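Local coordinates for hypothetical protein, similar to alpha-acetolactate decarboxylase (Staphylococcus aureus subsp. aureus, PDB 1XV2) that probably decarboxylates alpha-acetolactate to acetoin, with a bound zinc ion, at residues Y118-H123 / E194-V199; Q152-A157 / F179-R184; L21-A26 / P134-L139; T41-D46 / D71-Y76. One frame throughout, in Å; residues are numbered along the deposited sequence.

Contact 1: Y118-H123 / E194-V199; sequences YGTFKH and EVDDVV
Phe121 and Val198 cross at about a right angle, with Val198 CG1 over one ring face as a CH-pi contact, 4.2 Å from the ring centroid of Phe121 and displaced toward the rim. Val195 meets the same ring obliquely, its CG1 3.6 Å from Phe121 CE1, while the carbonyl oxygen of Glu194 lies near the ring plane at the edge. Thr120 and Asp196 instead lie side by side, pointing the same way. The Thr120 hydroxyl sits between its own backbone N and carbonyl carbon (chi1 56°), where it can donate along a lone pair of Asp197 O at 3.3 Å from OG1. Thr120 N binds that oxygen too, at 2.8 Å from Asp197 O. Lys122 crosses Glu194 obliquely, its CB 3.5 Å from Glu194 OE1, and a bend at chi3 turns NZ toward Gln92 and a water that also bonds weakly to Glu194 OE2.

The backbones pair antiparallel through two classic beta bulges, Lys122-His123 facing Glu194 and Asp196-Asp197 facing Thr120, each at a corner of its own segment. Thr120 O accepts from both Asp196 N and Asp197 N; Glu194 O takes a nearly straight bond from His123 N (170°) and a weak one from Lys122 N.

Three carbonyls, of Thr120, Asp197 and Glu194, thus take two donors each beside the apolar packing of Phe121, whereas the Lys122–Glu194 attraction, with NZ 4.6 Å from OE1, is probably softened by water.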
loop_
_atom_site.group_PDB
_atom_site.type_symbol
_atom_site.label_atom_id
_atom_site.label_comp_id
_atom_site.label_asym_id
_atom_site.label_seq_id
_atom_site.Cartn_x
_atom_site.Cartn_y
_atom_site.Cartn_z
ATOM N N TYR A 118 -19.695 -11.039 16.013
ATOM C CA TYR A 118 -21.109 -11.385 15.894
ATOM C C TYR A 118 -21.767 -11.760 17.216
ATOM O O TYR A 118 -21.198 -12.501 18.013
ATOM C CB TYR A 118 -21.294 -12.547 14.914
ATOM C CG TYR A 118 -22.736 -12.980 14.824
ATOM C CD1 TYR A 118 -23.667 -12.220 14.116
ATOM C CD2 TYR A 118 -23.194 -14.091 15.536
ATOM C CE1 TYR A 118 -25.021 -12.544 14.126
ATOM C CE2 TYR A 118 -24.546 -14.424 15.556
ATOM C CZ TYR A 118 -25.454 -13.645 14.853
ATOM O OH TYR A 118 -26.799 -13.946 14.903
ATOM N N GLY A 119 -22.981 -11.263 17.423
ATOM C CA GLY A 119 -23.712 -11.554 18.644
ATOM C C GLY A 119 -24.663 -10.427 18.998
ATOM O O GLY A 119 -25.213 -9.771 18.111
ATOM N N THR A 120 -24.857 -10.199 20.293
ATOM C CA THR A 120 -25.741 -9.136 20.752
ATOM C C THR A 120 -24.940 -7.914 21.205
ATOM O O THR A 120 -23.880 -8.039 21.816
ATOM C CB THR A 120 -26.625 -9.616 21.919
ATOM O OG1 THR A 120 -25.794 -10.120 22.971
ATOM C CG2 THR A 120 -27.572 -10.714 21.453
ATOM N N PHE A 121 -25.452 -6.731 20.895
ATOM C CA PHE A 121 -24.783 -5.492 21.267
ATOM C C PHE A 121 -25.691 -4.649 22.133
ATOM O O PHE A 121 -26.821 -4.346 21.744
ATOM C CB PHE A 121 -24.406 -4.707 20.013
ATOM C CG PHE A 121 -23.394 -5.402 19.157
ATOM C CD1 PHE A 121 -22.031 -5.210 19.372
ATOM C CD2 PHE A 121 -23.800 -6.282 18.158
ATOM C CE1 PHE A 121 -21.084 -5.886 18.600
ATOM C CE2 PHE A 121 -22.859 -6.963 17.383
ATOM C CZ PHE A 121 -21.500 -6.763 17.605
ATOM N N LYS A 122 -25.198 -4.276 23.309
ATOM C CA LYS A 122 -25.972 -3.455 24.230
ATOM C C LYS A 122 -26.217 -2.102 23.588
ATOM O O LYS A 122 -27.287 -1.518 23.731
ATOM C CB LYS A 122 -25.214 -3.259 25.544
ATOM C CG LYS A 122 -24.772 -4.548 26.196
ATOM C CD LYS A 122 -24.200 -4.302 27.584
ATOM C CE LYS A 122 -25.276 -3.799 28.534
ATOM N NZ LYS A 122 -24.779 -3.695 29.938
ATOM N N HIS A 123 -25.210 -1.610 22.875
ATOM C CA HIS A 123 -25.302 -0.319 22.211
ATOM C C HIS A 123 -24.615 -0.362 20.845
ATOM O O HIS A 123 -23.568 -0.978 20.689
ATOM C CB HIS A 123 -24.654 0.752 23.095
ATOM C CG HIS A 123 -24.631 2.118 22.481
ATOM N ND1 HIS A 123 -25.774 2.774 22.075
ATOM C CD2 HIS A 123 -23.602 2.960 22.222
ATOM C CE1 HIS A 123 -25.449 3.961 21.594
ATOM N NE2 HIS A 123 -24.138 4.099 21.672
ATOM N N GLU A 194 -21.144 -1.189 22.126
ATOM C CA GLU A 194 -20.914 -1.876 23.387
ATOM C C GLU A 194 -21.430 -3.299 23.216
ATOM O O GLU A 194 -22.609 -3.508 22.926
ATOM C CB GLU A 194 -21.657 -1.173 24.524
ATOM C CG GLU A 194 -21.598 -1.914 25.852
ATOM C CD GLU A 194 -22.150 -1.094 27.007
ATOM O OE1 GLU A 194 -23.304 -0.623 26.904
ATOM O OE2 GLU A 194 -21.430 -0.924 28.018
ATOM N N VAL A 195 -20.546 -4.277 23.381
ATOM C CA VAL A 195 -20.939 -5.671 23.229
ATOM C C VAL A 195 -21.629 -6.230 24.468
ATOM O O VAL A 195 -21.275 -5.890 25.596
ATOM C CB VAL A 195 -19.722 -6.566 22.916
ATOM C CG1 VAL A 195 -19.090 -6.142 21.598
ATOM C CG2 VAL A 195 -18.707 -6.484 24.055
ATOM N N ASP A 196 -22.636 -7.069 24.248
ATOM C CA ASP A 196 -23.336 -7.712 25.351
ATOM C C ASP A 196 -22.707 -9.093 25.422
ATOM O O ASP A 196 -22.037 -9.442 26.391
ATOM C CB ASP A 196 -24.832 -7.851 25.059
ATOM C CG ASP A 196 -25.596 -8.462 26.225
ATOM O OD1 ASP A 196 -25.089 -9.426 26.837
ATOM O OD2 ASP A 196 -26.706 -7.985 26.531
ATOM N N ASP A 197 -22.923 -9.870 24.366
ATOM C CA ASP A 197 -22.371 -11.213 24.267
ATOM C C ASP A 197 -22.072 -11.457 22.793
ATOM O O ASP A 197 -22.987 -11.502 21.967
ATOM C CB ASP A 197 -23.377 -12.246 24.775
ATOM C CG ASP A 197 -22.744 -13.601 25.016
ATOM O OD1 ASP A 197 -22.047 -14.112 24.113
ATOM O OD2 ASP A 197 -22.947 -14.160 26.111
ATOM N N VAL A 198 -20.792 -11.599 22.465
ATOM C CA VAL A 198 -20.386 -11.814 21.081
ATOM C C VAL A 198 -19.208 -12.763 20.944
ATOM O O VAL A 198 -18.598 -13.172 21.931
ATOM C CB VAL A 198 -19.965 -10.492 20.409
ATOM C CG1 VAL A 198 -21.123 -9.507 20.405
ATOM C CG2 VAL A 198 -18.764 -9.910 21.139
ATOM N N VAL A 199 -18.904 -13.107 19.697
ATOM C CA VAL A 199 -17.776 -13.969 19.372
ATOM C C VAL A 199 -16.916 -13.146 18.416
ATOM O O VAL A 199 -17.437 -12.527 17.489
ATOM C CB VAL A 199 -18.225 -15.263 18.654
ATOM C CG1 VAL A 199 -17.005 -16.056 18.194
ATOM C CG2 VAL A 199 -19.082 -16.103 19.587
HETATM O O HOH W 1 -21.828 -3.434 29.672
#

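Contact 2: Q152-A157 / F179-R184; sequences QDIRGA and FADDER
Three backbone hydrogen bonds join the segments. Ala157 and Ala180 form an antiparallel hydrogen-bonded pair, with Ala157 N 2.9 Å from Ala180 O and Ala180 N 3.0 Å from Ala157 O. Asp182 N then points almost straight (171°) at a lone pair of Arg155 O, 2.9 Å away. A water donates to the same Arg155 oxygen and accepts from Glu183 N.

Between these bonds Gly156 faces Asp181 as a non-hydrogen-bonded pair, the CA atoms only 3.7 Å apart. The pairing belongs to the beta hairpin of strands 154-163 and 174-181, the second of which runs into a type I turn from Asp181 to Arg184. Asp181 O takes three donors there: Arg184 N, and side-on NE and NH2 of its guanidinium.

Apolar packing centres on Phe179, whose CZ lies 3.6 Å from Gly156 CA, where a beta carbon on Gly156 would collide with the ring. Ile154 reaches it tip to tip, CD1 to Phe179 CE2 4.0 Å at the ring edge, and Phe121 meets the ring nearly perpendicularly.

The charged pair is Arg155 and Asp182. Asp182 OD2 lies over one guanidinium face, 3.4 Å from Arg155 NE, so charge alone links them, while Tyr118 OH hydrogen-bonds to both.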
loop_
_atom_site.group_PDB
_atom_site.type_symbol
_atom_site.label_atom_id
_atom_site.label_comp_id
_atom_site.label_asym_id
_atom_site.label_seq_id
_atom_site.Cartn_x
_atom_site.Cartn_y
_atom_site.Cartn_z
ATOM N N GLN A 152 -30.146 -0.328 20.585
ATOM C CA GLN A 152 -29.791 -0.957 21.855
ATOM C C GLN A 152 -30.226 -2.419 21.860
ATOM O O GLN A 152 -31.296 -2.758 21.350
ATOM C CB GLN A 152 -30.477 -0.226 23.014
ATOM C CG GLN A 152 -30.208 1.267 23.065
ATOM C CD GLN A 152 -31.068 1.979 24.098
ATOM O OE1 GLN A 152 -30.978 3.197 24.267
ATOM N NE2 GLN A 152 -31.911 1.220 24.792
ATOM N N ASP A 153 -29.395 -3.280 22.437
ATOM C CA ASP A 153 -29.708 -4.703 22.523
ATOM C C ASP A 153 -30.122 -5.237 21.159
ATOM O O ASP A 153 -31.217 -5.775 20.990
ATOM C CB ASP A 153 -30.833 -4.918 23.537
ATOM C CG ASP A 153 -30.515 -4.300 24.888
ATOM O OD1 ASP A 153 -29.507 -4.707 25.507
ATOM O OD2 ASP A 153 -31.270 -3.402 25.324
ATOM N N ILE A 154 -29.230 -5.077 20.192
ATOM C CA ILE A 154 -29.486 -5.513 18.830
ATOM C C ILE A 154 -28.537 -6.653 18.477
ATOM O O ILE A 154 -27.386 -6.684 18.922
ATOM C CB ILE A 154 -29.279 -4.334 17.847
ATOM C CG1 ILE A 154 -29.733 -4.720 16.441
ATOM C CG2 ILE A 154 -27.816 -3.920 17.838
ATOM C CD1 ILE A 154 -29.738 -3.550 15.471
ATOM N N ARG A 155 -29.026 -7.594 17.679
ATOM C CA ARG A 155 -28.216 -8.726 17.266
ATOM C C ARG A 155 -27.784 -8.530 15.811
ATOM O O ARG A 155 -28.606 -8.237 14.936
ATOM C CB ARG A 155 -29.015 -10.022 17.427
ATOM C CG ARG A 155 -28.211 -11.290 17.216
ATOM C CD ARG A 155 -29.055 -12.512 17.537
ATOM N NE ARG A 155 -28.441 -13.746 17.057
ATOM C CZ ARG A 155 -29.043 -14.933 17.062
ATOM N NH1 ARG A 155 -30.281 -15.049 17.528
ATOM N NH2 ARG A 155 -28.410 -16.002 16.595
ATOM N N GLY A 156 -26.488 -8.676 15.564
ATOM C CA GLY A 156 -25.969 -8.502 14.222
ATOM C C GLY A 156 -24.493 -8.827 14.145
ATOM O O GLY A 156 -23.949 -9.510 15.013
ATOM N N ALA A 157 -23.836 -8.327 13.105
ATOM C CA ALA A 157 -22.420 -8.588 12.925
ATOM C C ALA A 157 -21.653 -7.355 12.491
ATOM O O ALA A 157 -22.132 -6.556 11.684
ATOM C CB ALA A 157 -22.224 -9.702 11.899
ATOM N N PHE A 179 -21.438 -2.325 10.321
ATOM C CA PHE A 179 -22.358 -3.224 11.006
ATOM C C PHE A 179 -23.602 -3.518 10.172
ATOM O O PHE A 179 -24.037 -2.694 9.369
ATOM C CB PHE A 179 -22.784 -2.598 12.340
ATOM C CG PHE A 179 -23.799 -3.409 13.101
ATOM C CD1 PHE A 179 -23.408 -4.522 13.840
ATOM C CD2 PHE A 179 -25.146 -3.057 13.079
ATOM C CE1 PHE A 179 -24.347 -5.275 14.552
ATOM C CE2 PHE A 179 -26.093 -3.800 13.785
ATOM C CZ PHE A 179 -25.690 -4.914 14.525
ATOM N N ALA A 180 -24.161 -4.706 10.377
ATOM C CA ALA A 180 -25.385 -5.134 9.709
ATOM C C ALA A 180 -26.120 -6.025 10.702
ATOM O O ALA A 180 -25.577 -7.030 11.166
ATOM C CB ALA A 180 -25.072 -5.913 8.424
ATOM N N ASP A 181 -27.350 -5.650 11.038
ATOM C CA ASP A 181 -28.133 -6.425 11.989
ATOM C C ASP A 181 -28.742 -7.653 11.320
ATOM O O ASP A 181 -28.953 -7.673 10.105
ATOM C CB ASP A 181 -29.221 -5.544 12.627
ATOM C CG ASP A 181 -30.429 -5.330 11.722
ATOM O OD1 ASP A 181 -30.265 -5.275 10.480
ATOM O OD2 ASP A 181 -31.549 -5.197 12.269
ATOM N N ASP A 182 -28.998 -8.682 12.123
ATOM C CA ASP A 182 -29.575 -9.932 11.640
ATOM C C ASP A 182 -30.828 -9.712 10.806
ATOM O O ASP A 182 -31.044 -10.408 9.816
ATOM C CB ASP A 182 -29.889 -10.851 12.822
ATOM C CG ASP A 182 -28.658 -11.582 13.334
ATOM O OD1 ASP A 182 -27.547 -11.011 13.263
ATOM O OD2 ASP A 182 -28.801 -12.726 13.817
ATOM N N GLU A 183 -31.647 -8.745 11.205
ATOM C CA GLU A 183 -32.875 -8.445 10.477
ATOM C C GLU A 183 -32.619 -7.821 9.107
ATOM O O GLU A 183 -33.556 -7.616 8.339
ATOM C CB GLU A 183 -33.763 -7.495 11.284
ATOM C CG GLU A 183 -34.390 -8.103 12.517
ATOM C CD GLU A 183 -35.368 -7.156 13.177
ATOM O OE1 GLU A 183 -35.955 -7.528 14.216
ATOM O OE2 GLU A 183 -35.552 -6.035 12.653
ATOM N N ARG A 184 -31.358 -7.526 8.805
ATOM C CA ARG A 184 -30.993 -6.907 7.529
ATOM C C ARG A 184 -31.889 -5.687 7.321
ATOM O O ARG A 184 -32.492 -5.530 6.259
ATOM C CB ARG A 184 -31.217 -7.875 6.360
ATOM C CG ARG A 184 -30.893 -9.340 6.622
ATOM C CD ARG A 184 -29.426 -9.686 6.447
ATOM N NE ARG A 184 -28.601 -9.223 7.556
ATOM C CZ ARG A 184 -27.391 -9.698 7.830
ATOM N NH1 ARG A 184 -26.862 -10.655 7.076
ATOM N NH2 ARG A 184 -26.708 -9.221 8.860
HETATM O O HOH W 2 -31.475 -8.085 14.182
#

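Contact 3: L21-A26 / P134-L139; sequences LLEGTA and PPYTRL
The ring of Tyr136 is held between an aliphatic carbon on each face. Leu22 CB stands over its centre, 3.7 Å from the Tyr136 ring centroid and only 4° off the ring normal, a CH-pi contact; on the opposite face Pro134 CB lies 3.9 Å above the Tyr136 plane, offset toward the rim. At the edge, in plane, Glu23 CG comes within 3.9 Å of Tyr136 CE2, the Glu23 side chain crossing the ring at about a right angle.

The Leu22 branches extend the contact. Its CG lies beside the backbone N, and the branch to CD1 is then extended (chi2 -176°), so that CD1 runs along the near side of the ring to 3.6 Å from Tyr136 CD1. The other methyl, CD2, turns to Leu139 CD1 at a looser 4.4 Å. A cis peptide bond precedes Pro135, next to Pro134, which covers the second ring face.

Two irregular connections meet here: the loop 21-26 comes after helix 14-18, and the loop 134-139 leads into helix 140-143. Leu139 also packs on Leu17 and Met18 of helix 14-18. The Glu23 carboxylate is turned away to Thr218 and Asn216.

With that carboxylate engaged elsewhere, the link between the two segments is apolar and CH-pi in character, and contacts on both faces and one edge probably restrict the orientation of the tyrosine ring.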
loop_
_atom_site.group_PDB
_atom_site.type_symbol
_atom_site.label_atom_id
_atom_site.label_comp_id
_atom_site.label_asym_id
_atom_site.label_seq_id
_atom_site.Cartn_x
_atom_site.Cartn_y
_atom_site.Cartn_z
ATOM N N LEU A 21 -12.518 12.006 -5.101
ATOM C CA LEU A 21 -12.734 11.149 -6.262
ATOM C C LEU A 21 -13.748 10.078 -5.884
ATOM O O LEU A 21 -13.393 8.973 -5.478
ATOM C CB LEU A 21 -11.413 10.518 -6.717
ATOM C CG LEU A 21 -10.465 11.487 -7.433
ATOM C CD1 LEU A 21 -9.970 12.541 -6.465
ATOM C CD2 LEU A 21 -9.293 10.718 -8.015
ATOM N N LEU A 22 -15.023 10.419 -6.038
ATOM C CA LEU A 22 -16.103 9.519 -5.667
ATOM C C LEU A 22 -16.735 8.713 -6.799
ATOM O O LEU A 22 -17.721 8.013 -6.578
ATOM C CB LEU A 22 -17.181 10.319 -4.933
ATOM C CG LEU A 22 -16.641 11.329 -3.912
ATOM C CD1 LEU A 22 -17.801 11.985 -3.175
ATOM C CD2 LEU A 22 -15.706 10.626 -2.928
ATOM N N GLU A 23 -16.182 8.802 -8.005
ATOM C CA GLU A 23 -16.729 8.043 -9.128
ATOM C C GLU A 23 -16.650 6.534 -8.889
ATOM O O GLU A 23 -15.651 6.032 -8.378
ATOM C CB GLU A 23 -15.987 8.388 -10.424
ATOM C CG GLU A 23 -16.460 9.666 -11.098
ATOM C CD GLU A 23 -15.748 9.936 -12.415
ATOM O OE1 GLU A 23 -15.552 8.983 -13.198
ATOM O OE2 GLU A 23 -15.397 11.104 -12.671
ATOM N N GLY A 24 -17.708 5.814 -9.250
ATOM C CA GLY A 24 -17.699 4.371 -9.088
ATOM C C GLY A 24 -16.741 3.823 -10.126
ATOM O O GLY A 24 -16.892 4.109 -11.312
ATOM N N THR A 25 -15.753 3.043 -9.700
ATOM C CA THR A 25 -14.770 2.514 -10.639
ATOM C C THR A 25 -14.675 0.997 -10.673
ATOM O O THR A 25 -13.928 0.431 -11.472
ATOM C CB THR A 25 -13.384 3.084 -10.330
ATOM O OG1 THR A 25 -13.053 2.801 -8.964
ATOM C CG2 THR A 25 -13.376 4.586 -10.546
ATOM N N ALA A 26 -15.418 0.341 -9.790
ATOM C CA ALA A 26 -15.440 -1.113 -9.734
ATOM C C ALA A 26 -16.868 -1.552 -9.428
ATOM O O ALA A 26 -17.640 -0.817 -8.809
ATOM C CB ALA A 26 -14.481 -1.623 -8.664
ATOM N N PRO A 134 -22.095 14.597 -8.644
ATOM C CA PRO A 134 -21.006 15.301 -9.331
ATOM C C PRO A 134 -21.434 16.680 -9.831
ATOM O O PRO A 134 -22.595 16.887 -10.181
ATOM C CB PRO A 134 -20.644 14.346 -10.468
ATOM C CG PRO A 134 -21.941 13.678 -10.773
ATOM C CD PRO A 134 -22.502 13.399 -9.397
ATOM N N PRO A 135 -20.503 17.649 -9.852
ATOM C CA PRO A 135 -19.093 17.562 -9.451
ATOM C C PRO A 135 -18.924 17.284 -7.959
ATOM O O PRO A 135 -19.632 17.854 -7.128
ATOM C CB PRO A 135 -18.544 18.927 -9.850
ATOM C CG PRO A 135 -19.714 19.823 -9.597
ATOM C CD PRO A 135 -20.849 19.034 -10.219
ATOM N N TYR A 136 -17.975 16.414 -7.628
ATOM C CA TYR A 136 -17.719 16.036 -6.242
ATOM C C TYR A 136 -16.820 16.999 -5.471
ATOM O O TYR A 136 -16.112 17.817 -6.057
ATOM C CB TYR A 136 -17.100 14.640 -6.201
ATOM C CG TYR A 136 -17.972 13.568 -6.800
ATOM C CD1 TYR A 136 -19.233 13.287 -6.267
ATOM C CD2 TYR A 136 -17.537 12.820 -7.895
ATOM C CE1 TYR A 136 -20.038 12.284 -6.811
ATOM C CE2 TYR A 136 -18.332 11.816 -8.443
ATOM C CZ TYR A 136 -19.578 11.554 -7.898
ATOM O OH TYR A 136 -20.358 10.558 -8.431
ATOM N N THR A 137 -16.867 16.891 -4.146
ATOM C CA THR A 137 -16.049 17.710 -3.257
ATOM C C THR A 137 -15.342 16.744 -2.314
ATOM O O THR A 137 -15.537 15.530 -2.407
ATOM C CB THR A 137 -16.898 18.665 -2.396
ATOM O OG1 THR A 137 -17.732 17.898 -1.516
ATOM C CG2 THR A 137 -17.769 19.553 -3.274
ATOM N N ARG A 138 -14.530 17.274 -1.407
ATOM C CA ARG A 138 -13.822 16.428 -0.454
ATOM C C ARG A 138 -14.858 15.711 0.412
ATOM O O ARG A 138 -15.828 16.315 0.866
ATOM C CB ARG A 138 -12.877 17.274 0.402
ATOM C CG ARG A 138 -11.842 18.037 -0.418
ATOM C CD ARG A 138 -10.822 18.726 0.471
ATOM N NE ARG A 138 -9.968 17.765 1.162
ATOM C CZ ARG A 138 -9.028 17.035 0.568
ATOM N NH1 ARG A 138 -8.808 17.154 -0.734
ATOM N NH2 ARG A 138 -8.309 16.179 1.279
ATOM N N LEU A 139 -14.645 14.420 0.630
ATOM C CA LEU A 139 -15.573 13.597 1.400
ATOM C C LEU A 139 -15.872 14.094 2.814
ATOM O O LEU A 139 -16.893 13.730 3.405
ATOM C CB LEU A 139 -15.054 12.159 1.456
ATOM C CG LEU A 139 -16.053 11.107 1.938
ATOM C CD1 LEU A 139 -17.320 11.182 1.098
ATOM C CD2 LEU A 139 -15.429 9.727 1.840
#

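Contact 4: T41-D46 / D71-Y76; sequences TLTGSD and DEKVPY
Lys73 O is gripped by Thr43 through two weak hydrogen bonds, from N at 3.1 Å to Lys73 O (127°) and from OG1 at 3.4 Å to the same oxygen. The torsion of Thr43 puts OG1 beside its own backbone N (chi1 -59°), so that both reach the one carbonyl. A third, softer approach is the CA-H of Leu42, its CA 3.5 Å from Lys73 O.

Pro75 CD lies 3.4 Å from both Thr41 O and Leu42 O. Thr41 O, further crowded by Val74 CG1 at 3.1 Å, is buried with no polar partner in the model. Leu42 O, by contrast, accepts from Asp46 N within its own segment, where Ser45 and Asp46 both face Leu42 in a G1 beta bulge. The methyl of Thr41 crosses the proline at about a right angle, CG2 to Pro75 CG 3.9 Å, while its OG1, anti to the backbone N, bonds to Gly47 O. Leu42 extends CD2 to Val74 CG1 at 4.0 Å and lies alongside the CB of Glu72, whose carboxylate bends away to Gly70 and Lys69.

The contact joins the end of strand 37-42, in the seven-stranded mixed sheet, to strand 73-74, which pairs antiparallel with 26-27. Val74 packs on Ile28 and Leu31 of helix 28-32, and Pro75 and Tyr76 on Leu17 of helix 14-18.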
loop_
_atom_site.group_PDB
_atom_site.type_symbol
_atom_site.label_atom_id
_atom_site.label_comp_id
_atom_site.label_asym_id
_atom_site.label_seq_id
_atom_site.Cartn_x
_atom_site.Cartn_y
_atom_site.Cartn_z
ATOM N N THR A 41 -18.504 1.490 -0.174
ATOM C CA THR A 41 -19.536 2.490 -0.354
ATOM C C THR A 41 -19.826 2.526 -1.849
ATOM O O THR A 41 -19.114 1.888 -2.633
ATOM C CB THR A 41 -19.089 3.875 0.148
ATOM O OG1 THR A 41 -20.136 4.825 -0.098
ATOM C CG2 THR A 41 -17.800 4.317 -0.538
ATOM N N LEU A 42 -20.868 3.242 -2.251
ATOM C CA LEU A 42 -21.220 3.307 -3.666
ATOM C C LEU A 42 -20.773 4.602 -4.327
ATOM O O LEU A 42 -20.206 5.478 -3.679
ATOM C CB LEU A 42 -22.733 3.143 -3.835
ATOM C CG LEU A 42 -23.336 1.859 -3.258
ATOM C CD1 LEU A 42 -24.824 1.832 -3.549
ATOM C CD2 LEU A 42 -22.651 0.640 -3.863
ATOM N N THR A 43 -21.034 4.717 -5.624
ATOM C CA THR A 43 -20.663 5.910 -6.372
ATOM C C THR A 43 -21.132 7.143 -5.607
ATOM O O THR A 43 -22.227 7.151 -5.049
ATOM C CB THR A 43 -21.297 5.886 -7.784
ATOM O OG1 THR A 43 -20.852 4.716 -8.484
ATOM C CG2 THR A 43 -20.898 7.120 -8.575
ATOM N N GLY A 44 -20.289 8.174 -5.575
ATOM C CA GLY A 44 -20.617 9.397 -4.864
ATOM C C GLY A 44 -20.509 9.191 -3.365
ATOM O O GLY A 44 -20.924 10.042 -2.574
ATOM N N SER A 45 -19.922 8.057 -2.986
ATOM C CA SER A 45 -19.755 7.665 -1.590
ATOM C C SER A 45 -21.143 7.537 -0.985
ATOM O O SER A 45 -21.393 7.956 0.145
ATOM C CB SER A 45 -18.940 8.696 -0.808
ATOM O OG SER A 45 -18.608 8.190 0.480
ATOM N N ASP A 46 -22.046 6.957 -1.766
ATOM C CA ASP A 46 -23.416 6.776 -1.331
ATOM C C ASP A 46 -23.597 5.628 -0.349
ATOM O O ASP A 46 -23.457 4.458 -0.702
ATOM C CB ASP A 46 -24.331 6.563 -2.540
ATOM C CG ASP A 46 -25.746 6.175 -2.139
ATOM O OD1 ASP A 46 -26.297 6.798 -1.205
ATOM O OD2 ASP A 46 -26.307 5.249 -2.760
ATOM N N ASP A 71 -24.444 -4.958 -9.921
ATOM C CA ASP A 71 -23.906 -4.090 -10.963
ATOM C C ASP A 71 -23.582 -2.680 -10.470
ATOM O O ASP A 71 -23.053 -1.862 -11.224
ATOM C CB ASP A 71 -24.893 -4.009 -12.128
ATOM C CG ASP A 71 -26.200 -3.352 -11.737
ATOM O OD1 ASP A 71 -26.832 -3.823 -10.768
ATOM O OD2 ASP A 71 -26.595 -2.365 -12.396
ATOM N N GLU A 72 -23.906 -2.387 -9.214
ATOM C CA GLU A 72 -23.620 -1.068 -8.661
ATOM C C GLU A 72 -22.111 -0.863 -8.643
ATOM O O GLU A 72 -21.357 -1.818 -8.476
ATOM C CB GLU A 72 -24.176 -0.936 -7.237
ATOM C CG GLU A 72 -25.689 -1.074 -7.134
ATOM C CD GLU A 72 -26.148 -2.514 -7.026
ATOM O OE1 GLU A 72 -25.329 -3.430 -7.259
ATOM O OE2 GLU A 72 -27.339 -2.730 -6.710
ATOM N N LYS A 73 -21.674 0.377 -8.818
ATOM C CA LYS A 73 -20.246 0.677 -8.824
ATOM C C LYS A 73 -19.765 1.228 -7.479
ATOM O O LYS A 73 -20.536 1.834 -6.737
ATOM C CB LYS A 73 -19.928 1.673 -9.945
ATOM C CG LYS A 73 -20.069 1.083 -11.345
ATOM C CD LYS A 73 -19.694 2.077 -12.435
ATOM C CE LYS A 73 -20.687 3.230 -12.516
ATOM N NZ LYS A 73 -20.392 4.156 -13.656
ATOM N N VAL A 74 -18.490 1.005 -7.174
ATOM C CA VAL A 74 -17.895 1.476 -5.924
ATOM C C VAL A 74 -16.591 2.227 -6.196
ATOM O O VAL A 74 -15.825 1.859 -7.081
ATOM C CB VAL A 74 -17.595 0.294 -4.969
ATOM C CG1 VAL A 74 -18.871 -0.481 -4.690
ATOM C CG2 VAL A 74 -16.546 -0.620 -5.575
ATOM N N PRO A 75 -16.333 3.304 -5.439
ATOM C CA PRO A 75 -15.116 4.106 -5.599
ATOM C C PRO A 75 -14.001 3.650 -4.659
ATOM O O PRO A 75 -12.827 3.949 -4.885
ATOM C CB PRO A 75 -15.601 5.507 -5.268
ATOM C CG PRO A 75 -16.535 5.239 -4.134
ATOM C CD PRO A 75 -17.315 4.017 -4.600
ATOM N N TYR A 76 -14.386 2.928 -3.607
ATOM C CA TYR A 76 -13.449 2.419 -2.608
ATOM C C TYR A 76 -14.031 1.214 -1.878
ATOM O O TYR A 76 -15.134 1.275 -1.345
ATOM C CB TYR A 76 -13.106 3.511 -1.590
ATOM C CG TYR A 76 -12.171 3.046 -0.490
ATOM C CD1 TYR A 76 -11.016 2.326 -0.792
ATOM C CD2 TYR A 76 -12.434 3.336 0.847
ATOM C CE1 TYR A 76 -10.146 1.904 0.208
ATOM C CE2 TYR A 76 -11.567 2.921 1.859
ATOM C CZ TYR A 76 -10.427 2.205 1.531
ATOM O OH TYR A 76 -9.564 1.785 2.521
#

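Overall arrangement
The four contacts form two touching pairs. Contacts 1 and 2 have centres 9 Å apart in one curled antiparallel sheet, and Tyr118 OH of contact 1 lies 2.6 Å from Asp182 OD2 of contact 2, a probable hydrogen bond. Contacts 3 and 4 are also centred 9 Å apart, linked by Leu22 O to Gly44 N at 2.8 Å. Contact 1 lies on the opposite side of the chain's centre from contacts 3 and 4, its centre about 34 Å from that of contact 3; contact 2 is likewise opposite contact 3. Zinc is bound by His176, His178 and His189, the probable active site, and the side chains of Thr41 in contact 4, Leu139 in contact 3 and Phe179 in contact 2 come within about 7, 8 and 10 Å of it.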